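Local coordinates for Low molecular weight phosphotyrosine phosphatase family protein (Streptococcus pyogenes, PDB 5GOT) that probably hydrolyses phosphotyrosine in proteins to release phosphate, acting as a low molecular weight protein tyrosine phosphatase, at residues K2-V7 and D29-E34; K23-S28 and G132-L137; D80-M85 and D102-L107. All blocks are in the same frame, centred on the assembly; numbering follows the deposited sequence.

Contact 1: residues K2-V7 and D29-E34; sequences KKVCFV and DVMMIE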
loop_
_atom_site.group_PDB
_atom_site.type_symbol
_atom_site.label_atom_id
_atom_site.label_comp_id
_atom_site.label_asym_id
_atom_site.label_seq_id
_atom_site.Cartn_x
_atom_site.Cartn_y
_atom_site.Cartn_z
ATOM N N LYS A 2 -4.497 11.450 8.706
ATOM C CA LYS A 2 -3.359 11.098 7.871
ATOM C C LYS A 2 -3.839 10.379 6.615
ATOM O O LYS A 2 -4.776 9.580 6.662
ATOM C CB LYS A 2 -2.381 10.229 8.660
ATOM C CG LYS A 2 -1.796 10.941 9.888
ATOM C CD LYS A 2 -0.827 10.039 10.652
ATOM C CE LYS A 2 0.105 10.839 11.574
ATOM N NZ LYS A 2 -0.628 11.551 12.664
ATOM N N LYS A 3 -3.210 10.697 5.482
ATOM C CA LYS A 3 -3.566 10.156 4.175
ATOM C C LYS A 3 -2.406 9.302 3.670
ATOM O O LYS A 3 -1.305 9.811 3.437
ATOM C CB LYS A 3 -3.890 11.278 3.179
ATOM C CG LYS A 3 -4.927 12.281 3.672
ATOM C CD LYS A 3 -4.712 13.654 3.013
ATOM C CE LYS A 3 -5.309 14.788 3.836
ATOM N NZ LYS A 3 -6.785 14.903 3.635
ATOM N N VAL A 4 -2.647 8.012 3.504
ATOM C CA VAL A 4 -1.591 7.065 3.178
ATOM C C VAL A 4 -1.897 6.425 1.834
ATOM O O VAL A 4 -3.040 6.039 1.573
ATOM C CB VAL A 4 -1.456 5.996 4.277
ATOM C CG1 VAL A 4 -0.473 4.919 3.838
ATOM C CG2 VAL A 4 -1.026 6.644 5.589
ATOM N N CYS A 5 -0.879 6.308 0.982
ATOM C CA CYS A 5 -1.014 5.663 -0.322
ATOM C C CYS A 5 0.099 4.643 -0.513
ATOM O O CYS A 5 1.270 5.020 -0.588
ATOM C CB CYS A 5 -0.958 6.695 -1.447
ATOM S SG CYS A 5 -1.302 5.984 -3.074
ATOM N N PHE A 6 -0.259 3.365 -0.621
ATOM C CA PHE A 6 0.717 2.324 -0.933
ATOM C C PHE A 6 0.874 2.211 -2.436
ATOM O O PHE A 6 -0.094 2.341 -3.182
ATOM C CB PHE A 6 0.299 0.969 -0.360
ATOM C CG PHE A 6 0.107 0.985 1.126
ATOM C CD1 PHE A 6 1.196 0.885 1.982
ATOM C CD2 PHE A 6 -1.162 1.125 1.667
ATOM C CE1 PHE A 6 1.014 0.920 3.347
ATOM C CE2 PHE A 6 -1.354 1.155 3.028
ATOM C CZ PHE A 6 -0.263 1.045 3.871
ATOM N N VAL A 7 2.098 1.975 -2.887
ATOM C CA VAL A 7 2.406 2.052 -4.307
ATOM C C VAL A 7 3.259 0.860 -4.710
ATOM O O VAL A 7 4.190 0.481 -3.988
ATOM C CB VAL A 7 3.130 3.375 -4.657
ATOM C CG1 VAL A 7 3.453 3.394 -6.120
ATOM C CG2 VAL A 7 2.283 4.592 -4.279
ATOM N N ASP A 29 -12.041 6.694 9.912
ATOM C CA ASP A 29 -12.212 7.988 10.557
ATOM C C ASP A 29 -10.894 8.596 11.013
ATOM O O ASP A 29 -10.826 9.814 11.220
ATOM C CB ASP A 29 -13.160 7.854 11.755
ATOM C CG ASP A 29 -14.571 7.429 11.347
ATOM O OD1 ASP A 29 -15.099 7.977 10.356
ATOM O OD2 ASP A 29 -15.149 6.544 12.017
ATOM N N VAL A 30 -9.849 7.790 11.169
ATOM C CA VAL A 30 -8.566 8.302 11.634
ATOM C C VAL A 30 -7.439 8.121 10.617
ATOM O O VAL A 30 -6.404 8.798 10.735
ATOM C CB VAL A 30 -8.188 7.675 12.996
ATOM C CG1 VAL A 30 -7.718 6.256 12.833
ATOM C CG2 VAL A 30 -7.162 8.521 13.736
ATOM N N MET A 31 -7.596 7.281 9.590
ATOM C CA MET A 31 -6.602 7.202 8.523
ATOM C C MET A 31 -7.283 6.968 7.183
ATOM O O MET A 31 -8.164 6.110 7.063
ATOM C CB MET A 31 -5.574 6.096 8.796
ATOM C CG MET A 31 -4.364 6.147 7.872
ATOM S SD MET A 31 -3.222 4.766 8.094
ATOM C CE MET A 31 -2.623 5.045 9.756
ATOM N N MET A 32 -6.876 7.733 6.177
ATOM C CA MET A 32 -7.390 7.584 4.826
ATOM C C MET A 32 -6.352 6.830 4.005
ATOM O O MET A 32 -5.183 7.227 3.964
ATOM C CB MET A 32 -7.699 8.954 4.217
ATOM C CG MET A 32 -8.340 8.934 2.832
ATOM S SD MET A 32 -7.138 9.173 1.505
ATOM C CE MET A 32 -8.143 9.963 0.252
ATOM N N ILE A 33 -6.767 5.728 3.383
ATOM C CA ILE A 33 -5.839 4.756 2.811
ATOM C C ILE A 33 -6.274 4.438 1.393
ATOM O O ILE A 33 -7.443 4.114 1.157
ATOM C CB ILE A 33 -5.768 3.472 3.657
ATOM C CG1 ILE A 33 -5.341 3.795 5.085
ATOM C CG2 ILE A 33 -4.772 2.501 3.059
ATOM C CD1 ILE A 33 -5.698 2.718 6.066
ATOM N N GLU A 34 -5.341 4.557 0.450
ATOM C CA GLU A 34 -5.558 4.229 -0.953
ATOM C C GLU A 34 -4.293 3.557 -1.475
ATOM O O GLU A 34 -3.314 3.386 -0.741
ATOM C CB GLU A 34 -5.924 5.472 -1.769
ATOM C CG GLU A 34 -7.310 6.021 -1.421
ATOM C CD GLU A 34 -7.839 6.983 -2.465
ATOM O OE1 GLU A 34 -8.699 7.829 -2.132
ATOM O OE2 GLU A 34 -7.378 6.902 -3.621
#
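Met31 and Val4 meet on one face of a parallel strand pair whose axes diverge by 19°. Followed outward, Met31 CB stands 4.2 Å from Lys2 O. Met31 CG, anti to the backbone N (chi1 -168°), comes closer, 3.7 Å from Lys2 O. Met31 SD then settles 3.8 Å from Val4 CG2, the two side chains crossing obliquely; a bend at chi3 takes CE beyond contact with Val4. Further along this face Ile33 CG2 lies at the edge of the Phe6 ring, near its plane, 3.7 Å from Phe6 CE2. Val4 CG1 lies above one face of the ring, toward its rim.

Four backbone bonds tie the strands: Met32 N to Lys2 O, Val4 N to Met32 O (2.7 Å), Glu34 N to Val4 O, and Phe6 N to Glu34 O. The strands belong to a beta-alpha-beta unit, whose helix 14-23 packs Met22 on Phe6, Met31 and Ile33. On the other face Glu34 turns its carboxylate to Arg36 in a salt bridge. The chemistry is thus divided: four N-H groups find carbonyls while Lys2 N is buried without a partner, and Val4, Met31, Ile33 and Phe6 make the helix-facing side largely apolar, the end of Lys2 leading away.

Contact 2: residues K23-S28 and G132-L137; sequences KSIVSS and GCQDWL
Ile25 reaches the helix through its first two torsions: CG1 is placed between its own backbone N and carbonyl carbon, the crowded position (chi1 63°), and chi2 of 165° then extends CD1 toward residues 132-137. Leu137 answers from the helix with CG anti to its backbone N, and chi2 of 77° turns its CD1 to Val26.

The Ile25 methyl CD1 lands on the helix surface between Cys133 and Leu137, which are one turn apart. Ile25 CD1 is 3.7 Å from Cys133 O and 4.0 Å from Cys133 CB, with Leu137 CB a little farther, at 4.4 Å. Within the helix Cys133 O accepts Leu137 N at 3.0 Å, so the methyl packs against an oxygen that is already engaged. A bend at chi2 of Gln134 brings its amide end round, and Gln134 NE2 stands 3.9 Å from both CD1 and CG2 of Ile25, a packing approach.

This is a plain packing contact of the alpha/beta fold, in which the connection from helix 14-23 to strand 31-37 is pressed against the long helix 122-140. The second half of it is carried by Val26. Leu137 CD1 lies 3.7 Å from Val26 CB and 4.0 Å from Val26 CG2, the two side chains sliding past each other in opposite directions. The apolar layer continues into the sheet and helix 14-23: Val26 also touches Met31 and Ile33 of strand 31-37, and Met22 of helix 14-23 packs on Cys133 and Leu137.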
loop_
_atom_site.group_PDB
_atom_site.type_symbol
_atom_site.label_atom_id
_atom_site.label_comp_id
_atom_site.label_asym_id
_atom_site.label_seq_id
_atom_site.Cartn_x
_atom_site.Cartn_y
_atom_site.Cartn_z
ATOM N N LYS A 23 -6.507 -1.167 5.973
ATOM C CA LYS A 23 -7.868 -0.752 6.273
ATOM C C LYS A 23 -8.535 -1.672 7.282
ATOM O O LYS A 23 -9.473 -1.247 7.966
ATOM C CB LYS A 23 -8.695 -0.691 4.990
ATOM C CG LYS A 23 -8.384 0.513 4.122
ATOM C CD LYS A 23 -9.298 0.540 2.912
ATOM C CE LYS A 23 -9.319 1.905 2.251
ATOM N NZ LYS A 23 -9.747 1.821 0.839
ATOM N N SER A 24 -8.060 -2.909 7.411
ATOM C CA SER A 24 -8.659 -3.828 8.362
ATOM C C SER A 24 -8.171 -3.608 9.786
ATOM O O SER A 24 -8.743 -4.195 10.710
ATOM C CB SER A 24 -8.392 -5.282 7.942
ATOM O OG SER A 24 -7.094 -5.722 8.326
ATOM N N ILE A 25 -7.135 -2.794 9.995
ATOM C CA ILE A 25 -6.576 -2.601 11.326
ATOM C C ILE A 25 -6.681 -1.163 11.815
ATOM O O ILE A 25 -6.298 -0.885 12.949
ATOM C CB ILE A 25 -5.114 -3.091 11.413
ATOM C CG1 ILE A 25 -4.198 -2.296 10.482
ATOM C CG2 ILE A 25 -5.024 -4.589 11.118
ATOM C CD1 ILE A 25 -2.717 -2.488 10.795
ATOM N N VAL A 26 -7.215 -0.245 11.012
ATOM C CA VAL A 26 -7.397 1.133 11.456
ATOM C C VAL A 26 -8.619 1.724 10.758
ATOM O O VAL A 26 -8.908 1.406 9.600
ATOM C CB VAL A 26 -6.116 1.968 11.211
ATOM C CG1 VAL A 26 -5.767 2.024 9.741
ATOM C CG2 VAL A 26 -6.282 3.359 11.755
ATOM N N SER A 27 -9.339 2.589 11.480
ATOM C CA SER A 27 -10.639 3.083 11.040
ATOM C C SER A 27 -10.504 4.174 9.993
ATOM O O SER A 27 -9.618 5.029 10.070
ATOM C CB SER A 27 -11.446 3.641 12.216
ATOM O OG SER A 27 -11.884 2.616 13.092
ATOM N N SER A 28 -11.424 4.143 9.024
ATOM C CA SER A 28 -11.573 5.194 8.023
ATOM C C SER A 28 -11.675 6.593 8.635
ATOM O O SER A 28 -11.402 7.584 7.949
ATOM C CB SER A 28 -12.812 4.875 7.182
ATOM O OG SER A 28 -13.226 5.989 6.419
ATOM N N GLY A 132 4.117 -5.537 8.232
ATOM C CA GLY A 132 4.507 -4.178 7.896
ATOM C C GLY A 132 3.397 -3.169 8.134
ATOM O O GLY A 132 3.658 -2.015 8.496
ATOM N N CYS A 133 2.148 -3.577 7.926
ATOM C CA CYS A 133 1.035 -2.698 8.260
ATOM C C CYS A 133 0.986 -2.434 9.759
ATOM O O CYS A 133 0.712 -1.306 10.184
ATOM C CB CYS A 133 -0.285 -3.293 7.763
ATOM S SG CYS A 133 -0.509 -3.111 5.967
ATOM N N GLN A 134 1.271 -3.457 10.572
ATOM C CA GLN A 134 1.322 -3.257 12.018
ATOM C C GLN A 134 2.408 -2.257 12.390
ATOM O O GLN A 134 2.205 -1.403 13.261
ATOM C CB GLN A 134 1.559 -4.590 12.732
ATOM C CG GLN A 134 0.303 -5.439 12.899
ATOM C CD GLN A 134 -0.726 -4.772 13.797
ATOM O OE1 GLN A 134 -0.379 -3.969 14.669
ATOM N NE2 GLN A 134 -2.004 -5.088 13.577
ATOM N N ASP A 135 3.569 -2.345 11.736
ATOM C CA ASP A 135 4.651 -1.416 12.020
ATOM C C ASP A 135 4.287 0.004 11.616
ATOM O O ASP A 135 4.575 0.949 12.357
ATOM C CB ASP A 135 5.928 -1.866 11.327
ATOM C CG ASP A 135 6.499 -3.131 11.944
ATOM O OD1 ASP A 135 5.944 -3.610 12.967
ATOM O OD2 ASP A 135 7.512 -3.630 11.417
ATOM N N TRP A 136 3.654 0.178 10.449
ATOM C CA TRP A 136 3.234 1.517 10.041
ATOM C C TRP A 136 2.220 2.101 11.014
ATOM O O TRP A 136 2.251 3.302 11.304
ATOM C CB TRP A 136 2.678 1.504 8.613
ATOM C CG TRP A 136 3.802 1.483 7.631
ATOM C CD1 TRP A 136 4.157 0.455 6.793
ATOM C CD2 TRP A 136 4.778 2.510 7.442
ATOM N NE1 TRP A 136 5.287 0.794 6.084
ATOM C CE2 TRP A 136 5.683 2.054 6.464
ATOM C CE3 TRP A 136 4.976 3.777 8.008
ATOM C CZ2 TRP A 136 6.763 2.821 6.035
ATOM C CZ3 TRP A 136 6.043 4.540 7.573
ATOM C CH2 TRP A 136 6.924 4.062 6.601
ATOM N N LEU A 137 1.340 1.264 11.560
ATOM C CA LEU A 137 0.388 1.746 12.556
ATOM C C LEU A 137 1.111 2.315 13.773
ATOM O O LEU A 137 0.796 3.417 14.239
ATOM C CB LEU A 137 -0.541 0.606 12.967
ATOM C CG LEU A 137 -1.778 0.986 13.776
ATOM C CD1 LEU A 137 -2.841 1.576 12.864
ATOM C CD2 LEU A 137 -2.304 -0.236 14.554
#

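Contact 3: residues D80-M85 and D102-L107; sequences DYIIGM and DSKIYL
Tyr81 and Tyr106 bring their rings together on one flank of this parallel strand pair. Tyr106 offers its CE1–CZ–OH corner to the CD2–CE2 rim of Tyr81: Tyr106 CE1 is 3.4 Å from Tyr81 CD2, and Tyr106 OH is 3.5 Å from both Tyr81 CD2 and CE2. CZ of Tyr106 lies in the plane of the Tyr81 ring, at its edge. With planes at 44° and centroids 5.7 Å apart, the pair is oblique, meeting as corner against rim.

The same flank is filled in by Ile83, whose CG1 rests 4.2 Å from Tyr106 CB. On the opposite face of the sheet Ile82 and Ile105 are paired more loosely, Ile82 CB coming no nearer than 4.4 Å to Ile105 CG1. Beside Ile82 comes Lys104. Lys104 CB lies 3.3 Å from Asp80 O, a close fit; chi1 of 20°, off the staggered values, sets where CG leaves it. The aliphatic stem then lies beside the tip of Ile82, Lys104 CD standing 4.1 Å from Ile82 CD1, before the bend at chi3 leads on; Lys104 NZ is hydrogen-bonded to Phe76 O and Phe79 O. Gly84, having no side chain, presents only backbone where Leu107 comes in, and Leu107 CD1 approaches Gly84 O at 3.8 Å.

Three backbone bonds hold these shapes in register: Ile82 N to Lys104 O, Tyr106 N to Ile82 O and Gly84 N to Tyr106 O. The segment axes nevertheless splay by 35°.

Strand 81-84 also bonds to strand 2-8, while strand 105-107 is outermost in the four-stranded sheet. Helix 87-96, the crossover of this beta-alpha-beta unit, sets Leu93 on Ile82 and Ile105, and on the other face Trp136 of helix 122-140 meets the Tyr106 ring with the planes nearly perpendicular.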
loop_
_atom_site.group_PDB
_atom_site.type_symbol
_atom_site.label_atom_id
_atom_site.label_comp_id
_atom_site.label_asym_id
_atom_site.label_seq_id
_atom_site.Cartn_x
_atom_site.Cartn_y
_atom_site.Cartn_z
ATOM N N ASP A 80 -0.208 12.342 2.526
ATOM C CA ASP A 80 0.834 12.641 3.496
ATOM C C ASP A 80 1.978 11.640 3.434
ATOM O O ASP A 80 3.135 12.006 3.652
ATOM C CB ASP A 80 0.236 12.654 4.901
ATOM C CG ASP A 80 -0.863 13.684 5.049
ATOM O OD1 ASP A 80 -0.677 14.816 4.544
ATOM O OD2 ASP A 80 -1.904 13.360 5.662
ATOM N N TYR A 81 1.675 10.377 3.145
ATOM C CA TYR A 81 2.675 9.329 3.123
ATOM C C TYR A 81 2.438 8.482 1.888
ATOM O O TYR A 81 1.338 7.965 1.689
ATOM C CB TYR A 81 2.601 8.464 4.387
ATOM C CG TYR A 81 2.616 9.261 5.674
ATOM C CD1 TYR A 81 1.435 9.760 6.218
ATOM C CD2 TYR A 81 3.807 9.513 6.344
ATOM C CE1 TYR A 81 1.441 10.493 7.396
ATOM C CE2 TYR A 81 3.825 10.250 7.523
ATOM C CZ TYR A 81 2.638 10.733 8.044
ATOM O OH TYR A 81 2.637 11.460 9.216
ATOM N N ILE A 82 3.462 8.353 1.063
ATOM C CA ILE A 82 3.402 7.577 -0.161
ATOM C C ILE A 82 4.434 6.481 0.011
ATOM O O ILE A 82 5.639 6.760 0.063
ATOM C CB ILE A 82 3.682 8.442 -1.392
ATOM C CG1 ILE A 82 2.717 9.632 -1.375
ATOM C CG2 ILE A 82 3.530 7.626 -2.645
ATOM C CD1 ILE A 82 3.080 10.762 -2.311
ATOM N N ILE A 83 3.965 5.242 0.139
ATOM C CA ILE A 83 4.774 4.148 0.655
ATOM C C ILE A 83 4.942 3.135 -0.474
ATOM O O ILE A 83 3.974 2.494 -0.885
ATOM C CB ILE A 83 4.132 3.517 1.902
ATOM C CG1 ILE A 83 3.915 4.582 2.987
ATOM C CG2 ILE A 83 4.968 2.364 2.432
ATOM C CD1 ILE A 83 3.186 4.091 4.217
ATOM N N GLY A 84 6.162 3.017 -0.991
ATOM C CA GLY A 84 6.430 2.092 -2.075
ATOM C C GLY A 84 6.745 0.706 -1.534
ATOM O O GLY A 84 7.358 0.554 -0.481
ATOM N N MET A 85 6.294 -0.322 -2.268
ATOM C CA MET A 85 6.390 -1.678 -1.745
ATOM C C MET A 85 7.794 -2.264 -1.862
ATOM O O MET A 85 8.132 -3.172 -1.090
ATOM C CB MET A 85 5.344 -2.578 -2.431
ATOM C CG MET A 85 3.898 -2.103 -2.206
ATOM S SD MET A 85 3.448 -1.779 -0.458
ATOM C CE MET A 85 3.523 -3.456 0.212
ATOM N N ASP A 102 10.228 14.247 -1.842
ATOM C CA ASP A 102 10.930 13.045 -1.395
ATOM C C ASP A 102 10.650 12.737 0.067
ATOM O O ASP A 102 10.683 11.569 0.467
ATOM C CB ASP A 102 12.430 13.183 -1.631
ATOM C CG ASP A 102 12.798 12.983 -3.068
ATOM O OD1 ASP A 102 11.894 12.682 -3.872
ATOM O OD2 ASP A 102 13.990 13.108 -3.396
ATOM N N SER A 103 10.347 13.756 0.875
ATOM C CA SER A 103 10.108 13.515 2.290
ATOM C C SER A 103 8.750 12.884 2.577
ATOM O O SER A 103 8.515 12.466 3.719
ATOM C CB SER A 103 10.251 14.812 3.100
ATOM O OG SER A 103 9.103 15.617 2.963
ATOM N N LYS A 104 7.848 12.778 1.605
ATOM C CA LYS A 104 6.664 11.955 1.841
ATOM C C LYS A 104 6.789 10.536 1.287
ATOM O O LYS A 104 5.838 9.757 1.410
ATOM C CB LYS A 104 5.396 12.627 1.289
ATOM C CG LYS A 104 5.603 13.689 0.250
ATOM C CD LYS A 104 4.272 14.177 -0.342
ATOM C CE LYS A 104 3.530 15.158 0.569
ATOM N NZ LYS A 104 2.319 15.718 -0.132
ATOM N N ILE A 105 7.932 10.159 0.721
ATOM C CA ILE A 105 8.077 8.857 0.068
ATOM C C ILE A 105 8.889 7.920 0.957
ATOM O O ILE A 105 10.007 8.252 1.380
ATOM C CB ILE A 105 8.702 9.018 -1.325
ATOM C CG1 ILE A 105 7.763 9.891 -2.191
ATOM C CG2 ILE A 105 8.932 7.669 -1.982
ATOM C CD1 ILE A 105 8.296 10.223 -3.580
ATOM N N TYR A 106 8.319 6.739 1.234
ATOM C CA TYR A 106 8.852 5.765 2.177
ATOM C C TYR A 106 8.906 4.381 1.543
ATOM O O TYR A 106 8.122 4.053 0.652
ATOM C CB TYR A 106 7.983 5.641 3.445
ATOM C CG TYR A 106 7.814 6.902 4.285
ATOM C CD1 TYR A 106 6.936 7.907 3.892
ATOM C CD2 TYR A 106 8.490 7.056 5.496
ATOM C CE1 TYR A 106 6.757 9.049 4.659
ATOM C CE2 TYR A 106 8.314 8.207 6.280
ATOM C CZ TYR A 106 7.438 9.188 5.851
ATOM O OH TYR A 106 7.229 10.336 6.593
ATOM N N LEU A 107 9.817 3.558 2.044
ATOM C CA LEU A 107 9.842 2.139 1.721
ATOM C C LEU A 107 8.958 1.381 2.707
ATOM O O LEU A 107 9.080 1.562 3.921
ATOM C CB LEU A 107 11.274 1.606 1.768
ATOM C CG LEU A 107 11.438 0.124 1.414
ATOM C CD1 LEU A 107 11.030 -0.123 -0.026
ATOM C CD2 LEU A 107 12.889 -0.293 1.635
#

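Overall arrangement
From the N terminus, strand 2-8 leads through helix 14-23 to residues 29-34, where contact 1 closes the first beta-alpha-beta loop. Residues 23-28, inside that loop, meet helix 122-140 only more than a hundred residues later, so contact 2 crosses contact 1. Contact 3 follows contact 1 in series, closing the second beta-alpha-beta unit around helix 87-96, and is nested in the long loop that contact 2 closes. Strands 2-8 and 81-84 are sheet neighbours, which joins contacts 1 and 3 in the order 31-37, 2-8, 81-84, 105-107. The loop 23-28 packs on strand 31-37, while helix 122-140 reaches strands 81-84 and 105-107 through Trp136.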